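PDB 4EWT: peptidase, M20/M25/M40 family from Staphylococcus aureus, which probably hydrolyses N-acylated amino acids or related amides as a metal-dependent amidohydrolase with two manganese ions bound at its active site. Local coordinates for residues A[41-46]-A[111-116]; A[72-77]-A[129-134]; A[176-181]-A[323-328]; A[185-190]-A[294-299]. All coordinates share one frame; numbering follows the deposited sequence.

Contact 1 of 4, residues A[41-46]-A[111-116]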
# COMPACT_ATOMS: atom_id res chain seq x y z
N ALA A 41 -24.91 27.31 -41.35
CA ALA A 41 -26.19 27.97 -41.68
C ALA A 41 -26.13 28.64 -43.05
O ALA A 41 -27.13 28.67 -43.79
CB ALA A 41 -26.57 28.98 -40.60
N GLU A 42 -24.99 29.18 -43.42
CA GLU A 42 -24.85 29.76 -44.72
C GLU A 42 -24.82 28.72 -45.80
O GLU A 42 -25.31 28.98 -46.86
CB GLU A 42 -23.63 30.64 -44.83
CG GLU A 42 -22.40 29.91 -44.58
CD GLU A 42 -21.46 29.79 -45.74
OE1 GLU A 42 -21.40 28.69 -46.34
OE2 GLU A 42 -20.72 30.76 -46.00
N PHE A 43 -24.25 27.55 -45.54
CA PHE A 43 -24.25 26.48 -46.55
C PHE A 43 -25.66 26.16 -47.07
O PHE A 43 -25.85 25.94 -48.27
CB PHE A 43 -23.57 25.21 -46.03
CG PHE A 43 -23.67 24.03 -46.96
CD1 PHE A 43 -22.70 23.80 -47.94
CD2 PHE A 43 -24.75 23.14 -46.87
CE1 PHE A 43 -22.80 22.71 -48.80
CE2 PHE A 43 -24.86 22.05 -47.73
CZ PHE A 43 -23.88 21.83 -48.70
N TYR A 44 -26.64 26.15 -46.17
CA TYR A 44 -28.00 25.78 -46.55
C TYR A 44 -28.80 26.88 -47.26
O TYR A 44 -29.95 26.67 -47.63
CB TYR A 44 -28.77 25.20 -45.36
CG TYR A 44 -28.21 23.88 -44.89
CD1 TYR A 44 -28.39 22.72 -45.64
CD2 TYR A 44 -27.51 23.79 -43.69
CE1 TYR A 44 -27.89 21.51 -45.22
CE2 TYR A 44 -26.99 22.57 -43.26
CZ TYR A 44 -27.19 21.44 -44.03
OH TYR A 44 -26.71 20.24 -43.64
N LYS A 45 -28.19 28.03 -47.48
CA LYS A 45 -28.82 29.12 -48.23
C LYS A 45 -29.02 28.69 -49.66
O LYS A 45 -28.12 28.19 -50.27
CB LYS A 45 -27.99 30.39 -48.20
CG LYS A 45 -27.74 30.97 -46.85
CD LYS A 45 -28.96 31.43 -46.18
CE LYS A 45 -28.64 32.60 -45.32
NZ LYS A 45 -29.74 32.93 -44.40
N GLY A 46 -30.23 28.87 -50.16
CA GLY A 46 -30.58 28.51 -51.53
C GLY A 46 -30.98 27.06 -51.69
O GLY A 46 -31.29 26.61 -52.80
N TYR A 111 -19.13 15.84 -44.83
CA TYR A 111 -19.92 14.81 -45.51
C TYR A 111 -21.41 15.03 -45.26
O TYR A 111 -22.22 14.82 -46.16
CB TYR A 111 -19.48 13.39 -45.13
CG TYR A 111 -20.27 12.79 -43.98
CD1 TYR A 111 -21.54 12.23 -44.20
CD2 TYR A 111 -19.77 12.79 -42.69
CE1 TYR A 111 -22.28 11.69 -43.14
CE2 TYR A 111 -20.50 12.24 -41.63
CZ TYR A 111 -21.75 11.70 -41.87
OH TYR A 111 -22.48 11.16 -40.83
N MET A 112 -21.76 15.45 -44.04
CA MET A 112 -23.15 15.68 -43.66
C MET A 112 -23.77 16.85 -44.44
O MET A 112 -24.93 16.77 -44.84
CB MET A 112 -23.27 15.94 -42.15
CG MET A 112 -24.71 16.06 -41.68
SD MET A 112 -25.66 14.52 -41.91
CE MET A 112 -25.04 13.58 -40.50
N LEU A 113 -23.01 17.92 -44.64
CA LEU A 113 -23.52 19.05 -45.41
C LEU A 113 -23.86 18.62 -46.84
O LEU A 113 -24.93 18.96 -47.36
CB LEU A 113 -22.53 20.23 -45.42
CG LEU A 113 -22.29 21.04 -44.14
CD1 LEU A 113 -21.12 21.97 -44.38
CD2 LEU A 113 -23.52 21.82 -43.67
N VAL A 114 -22.96 17.86 -47.46
CA VAL A 114 -23.16 17.40 -48.83
C VAL A 114 -24.24 16.31 -48.93
O VAL A 114 -24.99 16.25 -49.91
CB VAL A 114 -21.81 16.96 -49.48
CG1 VAL A 114 -22.03 16.43 -50.90
CG2 VAL A 114 -20.83 18.13 -49.51
N LEU A 115 -24.32 15.45 -47.92
CA LEU A 115 -25.39 14.46 -47.88
C LEU A 115 -26.76 15.13 -47.72
O LEU A 115 -27.73 14.71 -48.34
CB LEU A 115 -25.16 13.45 -46.77
CG LEU A 115 -26.31 12.46 -46.49
CD1 LEU A 115 -26.59 11.58 -47.69
CD2 LEU A 115 -25.98 11.62 -45.27
N ALA A 116 -26.82 16.15 -46.86
CA ALA A 116 -28.08 16.83 -46.58
C ALA A 116 -28.61 17.54 -47.83
O ALA A 116 -29.80 17.43 -48.15
CB ALA A 116 -27.91 17.81 -45.43

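Contact 2 of 4, residues A[72-77]-A[129-134]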
# COMPACT_ATOMS: atom_id res chain seq x y z
N THR A 72 -39.43 9.97 -38.50
CA THR A 72 -38.43 11.02 -38.49
C THR A 72 -37.12 10.44 -37.99
O THR A 72 -37.04 9.92 -36.87
CB THR A 72 -38.86 12.19 -37.59
OG1 THR A 72 -40.11 12.72 -38.04
CG2 THR A 72 -37.82 13.30 -37.61
N LEU A 73 -36.11 10.51 -38.85
CA LEU A 73 -34.79 10.02 -38.53
C LEU A 73 -33.85 11.20 -38.38
O LEU A 73 -33.74 12.03 -39.29
CB LEU A 73 -34.28 9.10 -39.64
CG LEU A 73 -32.84 8.62 -39.52
CD1 LEU A 73 -32.65 7.73 -38.28
CD2 LEU A 73 -32.41 7.89 -40.78
N ALA A 74 -33.17 11.26 -37.24
CA ALA A 74 -32.16 12.28 -37.03
C ALA A 74 -30.79 11.72 -37.36
O ALA A 74 -30.47 10.57 -37.02
CB ALA A 74 -32.20 12.80 -35.61
N ILE A 75 -30.00 12.52 -38.06
CA ILE A 75 -28.61 12.16 -38.36
C ILE A 75 -27.70 13.26 -37.82
O ILE A 75 -27.98 14.44 -37.98
CB ILE A 75 -28.40 11.88 -39.87
CG1 ILE A 75 -28.84 13.06 -40.73
CG2 ILE A 75 -29.18 10.62 -40.28
CD1 ILE A 75 -28.59 12.88 -42.21
N ARG A 76 -26.63 12.87 -37.14
CA ARG A 76 -25.88 13.80 -36.31
C ARG A 76 -24.42 13.97 -36.75
O ARG A 76 -23.73 12.99 -37.03
CB ARG A 76 -25.98 13.35 -34.85
CG ARG A 76 -25.27 14.23 -33.84
CD ARG A 76 -23.82 13.84 -33.66
NE ARG A 76 -23.35 14.27 -32.36
CZ ARG A 76 -22.29 13.78 -31.72
NH1 ARG A 76 -21.53 12.83 -32.27
NH2 ARG A 76 -22.01 14.25 -30.52
N ALA A 77 -23.98 15.22 -36.84
CA ALA A 77 -22.57 15.57 -37.06
C ALA A 77 -22.16 16.68 -36.10
O ALA A 77 -22.84 17.70 -36.01
CB ALA A 77 -22.33 16.01 -38.50
N LYS A 129 -39.50 12.72 -42.43
CA LYS A 129 -38.50 13.77 -42.32
C LYS A 129 -37.12 13.24 -41.96
O LYS A 129 -36.98 12.24 -41.25
CB LYS A 129 -38.90 14.78 -41.24
CG LYS A 129 -40.18 15.56 -41.47
CD LYS A 129 -40.49 16.39 -40.24
CE LYS A 129 -41.96 16.70 -40.11
NZ LYS A 129 -42.30 16.98 -38.68
N VAL A 130 -36.11 13.96 -42.44
CA VAL A 130 -34.76 13.84 -41.92
C VAL A 130 -34.52 15.07 -41.06
O VAL A 130 -34.82 16.19 -41.47
CB VAL A 130 -33.70 13.81 -43.04
CG1 VAL A 130 -32.31 13.58 -42.45
CG2 VAL A 130 -34.01 12.74 -44.06
N VAL A 131 -34.00 14.84 -39.86
CA VAL A 131 -33.52 15.92 -39.02
C VAL A 131 -32.00 15.82 -38.97
O VAL A 131 -31.45 14.93 -38.35
CB VAL A 131 -34.13 15.85 -37.58
CG1 VAL A 131 -33.50 16.89 -36.67
CG2 VAL A 131 -35.64 16.04 -37.63
N VAL A 132 -31.33 16.74 -39.65
CA VAL A 132 -29.89 16.81 -39.58
C VAL A 132 -29.51 17.66 -38.38
O VAL A 132 -29.99 18.78 -38.24
CB VAL A 132 -29.30 17.40 -40.87
CG1 VAL A 132 -27.79 17.46 -40.78
CG2 VAL A 132 -29.75 16.58 -42.06
N ILE A 133 -28.67 17.09 -37.51
CA ILE A 133 -28.21 17.77 -36.31
C ILE A 133 -26.74 18.15 -36.47
O ILE A 133 -25.87 17.28 -36.51
CB ILE A 133 -28.39 16.86 -35.05
CG1 ILE A 133 -29.87 16.54 -34.82
CG2 ILE A 133 -27.78 17.51 -33.80
CD1 ILE A 133 -30.11 15.44 -33.78
N HIS A 134 -26.47 19.45 -36.57
CA HIS A 134 -25.11 19.95 -36.54
C HIS A 134 -24.81 20.44 -35.12
O HIS A 134 -25.34 21.47 -34.69
CB HIS A 134 -24.91 21.07 -37.58
CG HIS A 134 -24.86 20.58 -38.99
ND1 HIS A 134 -25.89 20.77 -39.89
CD2 HIS A 134 -23.89 19.93 -39.68
CE1 HIS A 134 -25.56 20.25 -41.06
NE2 HIS A 134 -24.35 19.73 -40.95

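Contact 3 of 4, residues A[176-181]-A[323-328]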
# COMPACT_ATOMS: atom_id res chain seq x y z
N TYR A 176 -19.68 -1.44 -36.61
CA TYR A 176 -20.85 -1.36 -35.73
C TYR A 176 -20.79 -2.34 -34.55
O TYR A 176 -20.06 -3.34 -34.59
CB TYR A 176 -22.13 -1.62 -36.53
CG TYR A 176 -22.42 -3.09 -36.82
CD1 TYR A 176 -23.35 -3.80 -36.05
CD2 TYR A 176 -21.78 -3.76 -37.86
CE1 TYR A 176 -23.63 -5.15 -36.32
CE2 TYR A 176 -22.04 -5.11 -38.14
CZ TYR A 176 -22.97 -5.80 -37.36
OH TYR A 176 -23.24 -7.13 -37.64
N ARG A 177 -21.62 -2.09 -33.55
CA ARG A 177 -21.78 -2.92 -32.37
C ARG A 177 -23.01 -2.53 -31.57
O ARG A 177 -23.14 -1.43 -31.16
CB ARG A 177 -20.54 -2.82 -31.50
CG ARG A 177 -20.67 -3.57 -30.24
CD ARG A 177 -19.47 -3.47 -29.42
NE ARG A 177 -19.21 -4.73 -28.81
CZ ARG A 177 -19.76 -5.11 -27.68
NH1 ARG A 177 -20.57 -4.30 -27.03
NH2 ARG A 177 -19.47 -6.28 -27.20
N PRO A 178 -23.92 -3.46 -31.35
CA PRO A 178 -25.11 -3.14 -30.55
C PRO A 178 -24.74 -3.08 -29.07
O PRO A 178 -23.68 -3.57 -28.68
CB PRO A 178 -26.05 -4.33 -30.80
CG PRO A 178 -25.13 -5.47 -31.14
CD PRO A 178 -23.95 -4.85 -31.86
N GLY A 179 -25.60 -2.47 -28.26
CA GLY A 179 -25.36 -2.36 -26.84
C GLY A 179 -24.32 -1.28 -26.55
O GLY A 179 -24.08 -0.40 -27.38
N TYR A 180 -23.69 -1.38 -25.37
CA TYR A 180 -22.70 -0.40 -24.92
C TYR A 180 -21.44 -0.41 -25.77
O TYR A 180 -20.76 -1.43 -25.90
CB TYR A 180 -22.34 -0.65 -23.47
CG TYR A 180 -23.43 -0.31 -22.48
CD1 TYR A 180 -23.68 1.02 -22.13
CD2 TYR A 180 -24.18 -1.30 -21.87
CE1 TYR A 180 -24.67 1.34 -21.19
CE2 TYR A 180 -25.16 -0.99 -20.93
CZ TYR A 180 -25.39 0.33 -20.60
OH TYR A 180 -26.36 0.63 -19.67
N VAL A 181 -21.10 0.75 -26.33
CA VAL A 181 -20.04 0.80 -27.35
C VAL A 181 -18.93 1.81 -27.00
O VAL A 181 -17.81 1.68 -27.50
CB VAL A 181 -20.64 1.04 -28.77
CG1 VAL A 181 -21.39 2.38 -28.84
CG2 VAL A 181 -19.56 0.95 -29.84
N VAL A 323 -19.01 -4.09 -44.26
CA VAL A 323 -19.67 -3.78 -43.00
C VAL A 323 -19.40 -4.92 -42.04
O VAL A 323 -19.69 -6.08 -42.36
CB VAL A 323 -21.21 -3.64 -43.18
CG1 VAL A 323 -21.83 -3.03 -41.92
CG2 VAL A 323 -21.54 -2.79 -44.39
N GLU A 324 -18.85 -4.61 -40.86
CA GLU A 324 -18.55 -5.65 -39.87
C GLU A 324 -18.55 -5.19 -38.41
O GLU A 324 -18.39 -4.00 -38.11
CB GLU A 324 -17.24 -6.37 -40.21
CG GLU A 324 -16.01 -5.47 -40.29
CD GLU A 324 -14.72 -6.27 -40.40
OE1 GLU A 324 -14.14 -6.32 -41.50
OE2 GLU A 324 -14.30 -6.85 -39.38
N MET A 325 -18.73 -6.16 -37.52
CA MET A 325 -18.74 -5.95 -36.08
C MET A 325 -17.40 -5.42 -35.58
O MET A 325 -16.35 -5.75 -36.14
CB MET A 325 -19.06 -7.26 -35.37
CG MET A 325 -20.55 -7.55 -35.23
SD MET A 325 -21.11 -7.32 -33.53
CE MET A 325 -22.78 -7.98 -33.66
N CYS A 326 -17.45 -4.61 -34.53
CA CYS A 326 -16.24 -4.10 -33.90
C CYS A 326 -16.30 -4.18 -32.38
O CYS A 326 -17.36 -4.43 -31.80
CB CYS A 326 -15.93 -2.67 -34.38
SG CYS A 326 -16.98 -1.36 -33.72
N GLU A 327 -15.14 -3.99 -31.75
CA GLU A 327 -15.03 -3.95 -30.30
C GLU A 327 -15.51 -2.60 -29.76
O GLU A 327 -15.59 -1.63 -30.54
CB GLU A 327 -13.58 -4.21 -29.87
CG GLU A 327 -13.06 -5.60 -30.24
CD GLU A 327 -13.62 -6.72 -29.37
OE1 GLU A 327 -14.17 -6.45 -28.28
OE2 GLU A 327 -13.51 -7.90 -29.79
N PRO A 328 -15.84 -2.51 -28.45
CA PRO A 328 -16.19 -1.22 -27.86
C PRO A 328 -14.97 -0.30 -27.83
O PRO A 328 -13.84 -0.79 -27.86
CB PRO A 328 -16.62 -1.58 -26.42
CG PRO A 328 -16.74 -3.07 -26.39
CD PRO A 328 -15.84 -3.60 -27.45

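Contact 4 of 4, residues A[185-190]-A[294-299]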
# COMPACT_ATOMS: atom_id res chain seq x y z
N ARG A 185 -18.33 8.58 -18.31
CA ARG A 185 -17.25 9.28 -17.64
C ARG A 185 -17.76 9.98 -16.40
O ARG A 185 -18.88 10.53 -16.39
CB ARG A 185 -16.63 10.28 -18.61
CG ARG A 185 -15.43 11.04 -18.07
CD ARG A 185 -14.70 11.74 -19.21
NE ARG A 185 -15.55 12.75 -19.81
CZ ARG A 185 -15.33 13.32 -20.99
NH1 ARG A 185 -14.26 13.00 -21.72
NH2 ARG A 185 -16.18 14.23 -21.45
N ALA A 186 -16.95 9.95 -15.34
CA ALA A 186 -17.19 10.80 -14.17
C ALA A 186 -15.89 11.45 -13.73
O ALA A 186 -14.82 10.98 -14.10
CB ALA A 186 -17.82 9.98 -13.04
N PHE A 187 -16.00 12.53 -12.96
CA PHE A 187 -14.86 13.25 -12.42
C PHE A 187 -15.03 13.45 -10.92
O PHE A 187 -16.14 13.68 -10.44
CB PHE A 187 -14.75 14.64 -13.06
CG PHE A 187 -14.53 14.60 -14.54
CD1 PHE A 187 -13.34 14.09 -15.06
CD2 PHE A 187 -15.52 15.04 -15.41
CE1 PHE A 187 -13.13 14.04 -16.44
CE2 PHE A 187 -15.32 15.00 -16.80
CZ PHE A 187 -14.13 14.51 -17.31
N PHE A 188 -13.93 13.41 -10.19
CA PHE A 188 -13.97 13.69 -8.76
C PHE A 188 -12.79 14.51 -8.27
O PHE A 188 -11.68 14.44 -8.82
CB PHE A 188 -14.13 12.40 -7.94
CG PHE A 188 -12.98 11.43 -8.08
CD1 PHE A 188 -11.98 11.38 -7.12
CD2 PHE A 188 -12.93 10.53 -9.14
CE1 PHE A 188 -10.91 10.46 -7.22
CE2 PHE A 188 -11.87 9.59 -9.28
CZ PHE A 188 -10.87 9.56 -8.33
N LYS A 189 -13.06 15.30 -7.24
CA LYS A 189 -12.01 15.99 -6.50
C LYS A 189 -12.12 15.51 -5.07
O LYS A 189 -13.22 15.39 -4.53
CB LYS A 189 -12.21 17.51 -6.54
CG LYS A 189 -12.16 18.09 -7.95
CD LYS A 189 -12.41 19.58 -7.95
CE LYS A 189 -12.26 20.17 -9.36
NZ LYS A 189 -13.15 21.35 -9.57
N LEU A 190 -10.98 15.19 -4.47
CA LEU A 190 -10.98 14.78 -3.08
C LEU A 190 -10.01 15.64 -2.31
O LEU A 190 -8.82 15.73 -2.65
CB LEU A 190 -10.61 13.30 -2.95
CG LEU A 190 -10.35 12.75 -1.53
CD1 LEU A 190 -11.62 12.74 -0.64
CD2 LEU A 190 -9.76 11.37 -1.65
N ASN A 294 -18.68 14.12 -9.62
CA ASN A 294 -19.50 14.73 -10.67
C ASN A 294 -19.64 13.78 -11.85
O ASN A 294 -18.66 13.53 -12.57
CB ASN A 294 -18.89 16.05 -11.16
CG ASN A 294 -18.86 17.12 -10.08
OD1 ASN A 294 -19.77 17.24 -9.25
ND2 ASN A 294 -17.81 17.94 -10.10
N ASP A 295 -20.83 13.23 -12.01
CA ASP A 295 -21.13 12.43 -13.19
C ASP A 295 -20.98 13.28 -14.45
O ASP A 295 -21.21 14.49 -14.45
CB ASP A 295 -22.54 11.84 -13.13
CG ASP A 295 -22.65 10.53 -13.89
OD1 ASP A 295 -21.61 9.86 -14.06
OD2 ASP A 295 -23.77 10.16 -14.33
N ASP A 296 -20.61 12.62 -15.53
CA ASP A 296 -20.38 13.30 -16.77
C ASP A 296 -20.95 12.34 -17.82
O ASP A 296 -21.75 11.49 -17.46
CB ASP A 296 -18.88 13.48 -16.97
CG ASP A 296 -18.56 14.35 -18.12
OD1 ASP A 296 -18.99 15.52 -18.10
OD2 ASP A 296 -17.90 13.84 -19.04
N TYR A 297 -20.53 12.43 -19.08
CA TYR A 297 -21.20 11.73 -20.18
C TYR A 297 -21.59 10.31 -19.77
O TYR A 297 -20.81 9.62 -19.12
CB TYR A 297 -20.36 11.72 -21.47
CG TYR A 297 -19.96 13.08 -22.04
CD1 TYR A 297 -20.51 14.27 -21.56
CD2 TYR A 297 -19.04 13.17 -23.09
CE1 TYR A 297 -20.15 15.51 -22.10
CE2 TYR A 297 -18.65 14.40 -23.63
CZ TYR A 297 -19.21 15.57 -23.13
OH TYR A 297 -18.84 16.79 -23.66
N PRO A 298 -22.81 9.87 -20.12
CA PRO A 298 -23.14 8.46 -19.90
C PRO A 298 -22.43 7.57 -20.92
O PRO A 298 -21.94 8.07 -21.95
CB PRO A 298 -24.67 8.41 -20.10
CG PRO A 298 -24.99 9.61 -20.96
CD PRO A 298 -23.97 10.66 -20.58
N ALA A 299 -22.35 6.27 -20.65
CA ALA A 299 -21.90 5.30 -21.64
C ALA A 299 -22.81 5.32 -22.87
O ALA A 299 -24.02 5.53 -22.77
CB ALA A 299 -21.87 3.91 -21.04

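Contact 1 of 4, residues A[41-46]-A[111-116]
Phe43, at the end of helix 34-43, packs against Leu113 on helix 105-120. Its CG, anti to the backbone N (chi1 173°), is set on the side of helix 105-120. Leu113 CB sits over one face of the ring, 3.8 Å from the ring centroid and displaced toward the rim. This is a CH-pi contact. The two side chains pass each other while running in opposing senses, and Phe43 CD2 comes within 3.7 Å of Leu113 CD2. The far end of the ring also reaches the helix backbone, with Phe43 CE2 3.1 Å from Leu113 O.

Tyr44 follows, just beyond the helix. Leu113 CD2 approaches its ring obliquely, 3.6 Å from Tyr44 CE2. Ala116 CB lies at the ring edge, in plane, 3.7 Å from Tyr44 CE1. Phe43 CD2 stands over the centre of the Tyr44 ring.

Helix 13-25 covers part of this cluster: Ile19 touches both Phe43 and Leu113. On another side of helix 105-120, Met112 rests on strands 72-78 and 129-135. The contact is largely apolar, but it buries the Tyr44 hydroxyl among carbons: Tyr44 OH lies 3.2 Å from Ala116 CB and 3.6 Å from Leu113 CD2.

Contact 2 of 4, residues A[72-77]-A[129-134]
Ile75 lies across Val130 and Val132 on two adjacent parallel strands of the central mixed sheet. Helix 105-120 follows strand 72-78 and precedes strand 129-135, making a beta-alpha-beta crossover. The short strand segments are inclined by 21°.

Ile75 CG1 is set between the backbone N and the carbonyl carbon (chi1 56°). An extended chi2 then carries CD1 to Val130 CG1 at 3.8 Å and to Val132 CG2 at 3.9 Å, so it spans two successive valines on the same face. Ala77 and His134 continue this face. Met112 of helix 105-120 touches Ile75, Ala77 and Val132, and Val384 of helix 372-386 touches Ile75 and Val130.

The other face carries Thr72, Ala74 and Arg76 beside Lys129, Val131 and Ile133. The methyl groups Thr72 CG2 and Val131 CG2 meet at 3.5 Å. Ile133 sends CD1 back to Ala74 CB, 3.8 Å away, while its CG2 branch lies near Arg76 CG. The Arg76 side chain then leads away, to about 6 Å from a manganese ion, and its NH2 forms salt bridges with Glu333 and Asp334.

Five backbone hydrogen bonds join the strands, alternating in direction. The last is almost straight: Ala77 N donates to Ile133 O at 2.8 Å, with an angle of 177° at the hydrogen.

Contact 3 of 4, residues A[176-181]-A[323-328]
Arg177 lays one face of its guanidinium against the ring of Pro328. Pro328 CG stands 3.8 Å above the guanidinium plane, over its centre. Cys326 O lies at the edge of the same group, near its plane, and is 3.5 Å from Arg177 NE. A proline ring and a carbonyl therefore border the cation on two different sides. Further on, Val181 O approaches Pro328 CA.

The second cluster is formed by Tyr176 and Met325. Tyr176 CG is placed between the backbone N and the carbonyl carbon (chi1 79°). Although its CB points away, the ring comes back against the other segment, with Tyr176 CE2 3.5 Å from Met325 N. Met325 CG touches Tyr176 OH at 3.6 Å. The sulfur makes an oblique Met-aromatic contact, with Met325 SD 4.8 Å from the Tyr176 ring centroid. Met325 CE then meets Pro178 CD at 3.8 Å, the two side chains crossing at about a right angle.

Two backbone hydrogen bonds hold the parallel register. Tyr176 N donates to Glu324 O, and Cys326 N donates to Tyr176 O at 2.9 Å.

This surface also faces the second subunit. Met325 packs on Met325 of that subunit, and Arg177 packs on its Glu327. Within the chain, strands 173-176 and 322-325 form a parallel pair at one margin of the central sheet. Just past Tyr176 the chain passes into strand 179-193 of the other sheet. The arrangement fits the two-domain M20 fold, near the junction of catalytic and satellite domains.

Contact 4 of 4, residues A[185-190]-A[294-299]
Phe187 and Asn294 form a hydrogen-bonded antiparallel pair in the sheet of what is probably the satellite domain of this M20 fold. Phe187 N donates to Asn294 O, and Asn294 N returns a bond to Phe187 O at 2.7 Å. Ala186 and Asp295 make the adjoining non-hydrogen-bonded pair. Beyond them, Arg185 faces two residues: its N donates to Tyr297 O at 2.8 Å, while Asp296 N gives a weak bond to Arg185 O.

Arg185 and Asp296 run alongside each other in the same direction and form a salt bridge. The arginine chain bends at its third torsion (chi3 65°), which brings NE round to the carboxylate. Both nitrogens on that side grip one oxygen. Arg185 NE meets Asp296 OD2 at 2.7 Å on the anti side of that oxygen, well out of the carboxylate plane. Asp296 OD2 accepts Arg185 NH2 on its syn lone pair, the side of the other carboxylate oxygen, at 3.0 Å. The oxygen lies nearly in the guanidinium plane.

Arg185 NH2 also sits over one face of the Tyr297 ring, 3.3 Å from CE2 and displaced toward the rim. This is an off-centre cation-pi contact, with Arg185 CZ 4.7 Å from the ring centroid. Tyr297 OH is hydrogen-bonded to Glu138 O, and Asp295 has a salt bridge to Lys267. The Arg185 side chain is about 8 Å from a manganese ion.

Phe187 meets Phe246 of the third subunit edge-to-face. Its ring also touches the carboxylate of Asp296: Phe187 CE2 lies 3.6 Å from Asp296 CG, with the two planes 52° apart.

In the fold
From the N terminus, contact 1 opens first and joins helix 34-43 to helix 105-120. Contact 2 opens inside that loop, at 72-77, and closes after it, at 129-134, so the two cross. They touch directly through helix 105-120, which is thereby tied to the central sheet. Both close before contact 3 opens at 176-181. Contact 3 closes at 323-328, on strand 322-325, one of the two edge strands of that sheet within the chain. Contact 4 is nested within this long loop and pairs strands of the antiparallel sheet. Strand 179-193 serves contacts 3 and 4, which meet where Tyr180 packs on Ala299.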